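Local structure of cytosolic phospholipase A2 delta (Homo sapiens, 5IZ5) at residues S166-H171 and F211-M216. The protein hydrolyses the sn-2 ester bond of glycerophospholipids in a calcium-dependent manner, with a preference for linoleic acid at that position. The protein carries 3 engineered substitutions. Numbering follows the deposited sequence.
Sequences SCLDVH and FRFHYM
Tyr215 reaches across to Ser166 and Leu168, two residues of strand 166-171 on the same face of the sheet. Its CG sits between the backbone N and the carbonyl carbon (chi1 58°), and the ring extends over that strand. Ser166 CB rests over one face of the ring, toward the rim, in a CH-pi contact 4.0 Å from the centroid of the Tyr215 ring, while Leu168 CB meets the ring edge at Tyr215 CE2 (3.7 Å). Leu168 and Phe213 run alongside each other in the same direction, with Leu168 CD1 4.2 Å from Phe213 CD2. Val170 CB and Phe211 CB face each other at 4.2 Å, and the Phe211 ring sets its edge, at CD2, beside Val170 O. The other face carries Cys167, Asp169, Arg212 and His214. Arg212 has CG anti to the backbone N (chi1 168°), then bends at chi2 and chi3, and its side chain passes that of Asp169 at a slant, the carboxylate and guanidinium planes 59° apart. Asp169 OD1 sits 3.0 Å above one face of the guanidinium, on the NE side, and Asp169 OD2 makes the salt bridge to Arg212 NH1 at 3.1 Å. OD2 stands above that plane, not in the path of the N-H bonds, leaving an electrostatic attraction. Cys167 SG approaches the His214 ring obliquely, 3.6 Å from His214 CD2, and is tied to Cys278 by a disulfide; His214 ND1 is hydrogen-bonded to Glu198. Six backbone hydrogen bonds join the antiparallel strands, two each at Ser166-Tyr215, Leu168-Phe213 and Val170-Phe211. Strand 266-277 pairs with the other edge of strand 160-172. The largely apolar face, with Leu191 and Leu193 of a second antiparallel sheet packed on Phe213, is consistent with the beta-sandwich of the additional C2 domain proposed between the N-terminal C2 and catalytic domains.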
loop_
_atom_site.group_PDB
_atom_site.type_symbol
_atom_site.label_atom_id
_atom_site.label_comp_id
_atom_site.label_asym_id
_atom_site.label_seq_id
_atom_site.Cartn_x
_atom_site.Cartn_y
_atom_site.Cartn_z
ATOM N N SER B 166 9.683 -23.933 8.575
ATOM C CA SER B 166 9.547 -24.877 9.671
ATOM C C SER B 166 9.011 -24.161 10.902
ATOM O O SER B 166 9.176 -22.949 11.064
ATOM C CB SER B 166 10.888 -25.532 9.980
ATOM O OG SER B 166 11.350 -26.272 8.863
ATOM N N CYS B 167 8.340 -24.925 11.752
ATOM C CA CYS B 167 7.699 -24.405 12.943
ATOM C C CYS B 167 8.215 -25.227 14.137
ATOM O O CYS B 167 8.242 -26.456 14.078
ATOM C CB CYS B 167 6.171 -24.550 12.817
ATOM S SG CYS B 167 5.172 -23.548 11.635
ATOM N N LEU B 168 8.654 -24.565 15.210
ATOM C CA LEU B 168 9.136 -25.282 16.399
ATOM C C LEU B 168 8.418 -24.845 17.667
ATOM O O LEU B 168 8.397 -23.659 18.002
ATOM C CB LEU B 168 10.665 -25.195 16.477
ATOM C CG LEU B 168 11.568 -24.758 17.647
ATOM C CD1 LEU B 168 10.971 -24.738 19.044
ATOM C CD2 LEU B 168 12.802 -25.656 17.618
ATOM N N ASP B 169 7.822 -25.819 18.356
ATOM C CA ASP B 169 7.058 -25.562 19.577
ATOM C C ASP B 169 7.835 -25.982 20.819
ATOM O O ASP B 169 8.391 -27.079 20.860
ATOM C CB ASP B 169 5.728 -26.320 19.545
ATOM C CG ASP B 169 4.656 -25.598 18.749
ATOM O OD1 ASP B 169 4.702 -24.353 18.652
ATOM O OD2 ASP B 169 3.752 -26.286 18.232
ATOM N N VAL B 170 7.852 -25.113 21.828
ATOM C CA VAL B 170 8.515 -25.396 23.095
ATOM C C VAL B 170 7.491 -25.341 24.228
ATOM O O VAL B 170 6.894 -24.293 24.474
ATOM C CB VAL B 170 9.632 -24.379 23.387
ATOM C CG1 VAL B 170 10.403 -24.779 24.631
ATOM C CG2 VAL B 170 10.580 -24.256 22.207
ATOM N N HIS B 171 7.290 -26.471 24.908
ATOM C CA HIS B 171 6.336 -26.568 26.019
ATOM C C HIS B 171 7.063 -26.774 27.337
ATOM O O HIS B 171 8.161 -27.317 27.366
ATOM C CB HIS B 171 5.339 -27.700 25.770
ATOM C CG HIS B 171 4.456 -27.458 24.587
ATOM N ND1 HIS B 171 3.321 -26.677 24.654
ATOM C CD2 HIS B 171 4.556 -27.866 23.299
ATOM C CE1 HIS B 171 2.754 -26.625 23.463
ATOM N NE2 HIS B 171 3.483 -27.339 22.623
ATOM N N PHE B 211 5.661 -21.811 23.526
ATOM C CA PHE B 211 6.311 -20.915 22.571
ATOM C C PHE B 211 6.353 -21.524 21.176
ATOM O O PHE B 211 6.540 -22.732 21.021
ATOM C CB PHE B 211 7.747 -20.620 22.994
ATOM C CG PHE B 211 7.876 -20.131 24.401
ATOM C CD1 PHE B 211 7.881 -18.774 24.678
ATOM C CD2 PHE B 211 7.983 -21.030 25.454
ATOM C CE1 PHE B 211 7.992 -18.318 25.981
ATOM C CE2 PHE B 211 8.091 -20.583 26.757
ATOM C CZ PHE B 211 8.098 -19.225 27.023
ATOM N N ARG B 212 6.198 -20.671 20.169
ATOM C CA ARG B 212 6.310 -21.080 18.779
ATOM C C ARG B 212 7.340 -20.200 18.088
ATOM O O ARG B 212 7.299 -18.977 18.219
ATOM C CB ARG B 212 4.944 -20.941 18.092
ATOM C CG ARG B 212 4.962 -21.052 16.561
ATOM C CD ARG B 212 4.606 -22.427 16.059
ATOM N NE ARG B 212 3.243 -22.779 16.415
ATOM C CZ ARG B 212 2.703 -23.961 16.143
ATOM N NH1 ARG B 212 3.402 -24.898 15.503
ATOM N NH2 ARG B 212 1.457 -24.208 16.508
ATOM N N PHE B 213 8.262 -20.830 17.363
ATOM C CA PHE B 213 9.176 -20.120 16.479
ATOM C C PHE B 213 8.904 -20.524 15.037
ATOM O O PHE B 213 8.698 -21.707 14.742
ATOM C CB PHE B 213 10.630 -20.446 16.805
ATOM C CG PHE B 213 11.108 -19.883 18.115
ATOM C CD1 PHE B 213 11.808 -18.682 18.166
ATOM C CD2 PHE B 213 10.887 -20.570 19.294
ATOM C CE1 PHE B 213 12.267 -18.169 19.372
ATOM C CE2 PHE B 213 11.343 -20.067 20.504
ATOM C CZ PHE B 213 12.033 -18.864 20.543
ATOM N N HIS B 214 8.928 -19.539 14.144
ATOM C CA HIS B 214 8.855 -19.787 12.716
ATOM C C HIS B 214 10.176 -19.402 12.091
ATOM O O HIS B 214 10.706 -18.321 12.365
ATOM C CB HIS B 214 7.740 -18.961 12.096
ATOM C CG HIS B 214 6.391 -19.223 12.683
ATOM N ND1 HIS B 214 5.963 -18.628 13.851
ATOM C CD2 HIS B 214 5.368 -20.001 12.261
ATOM C CE1 HIS B 214 4.733 -19.027 14.122
ATOM N NE2 HIS B 214 4.349 -19.863 13.175
ATOM N N TYR B 215 10.711 -20.280 11.248
ATOM C CA TYR B 215 12.001 -20.044 10.628
ATOM C C TYR B 215 12.129 -20.866 9.356
ATOM O O TYR B 215 11.467 -21.885 9.177
ATOM C CB TYR B 215 13.128 -20.405 11.604
ATOM C CG TYR B 215 13.069 -21.835 12.065
ATOM C CD1 TYR B 215 13.943 -22.790 11.549
ATOM C CD2 TYR B 215 12.118 -22.240 12.994
ATOM C CE1 TYR B 215 13.873 -24.111 11.961
ATOM C CE2 TYR B 215 12.039 -23.548 13.409
ATOM C CZ TYR B 215 12.918 -24.477 12.893
ATOM O OH TYR B 215 12.837 -25.769 13.315
ATOM N N MET B 216 12.995 -20.408 8.471
ATOM C CA MET B 216 13.228 -21.088 7.212
ATOM C C MET B 216 13.858 -22.464 7.402
ATOM O O MET B 216 14.857 -22.609 8.114
ATOM C CB MET B 216 14.150 -20.252 6.350
ATOM C CG MET B 216 13.456 -19.127 5.611
ATOM S SD MET B 216 14.648 -18.026 4.847
ATOM C CE MET B 216 15.677 -19.156 3.962
#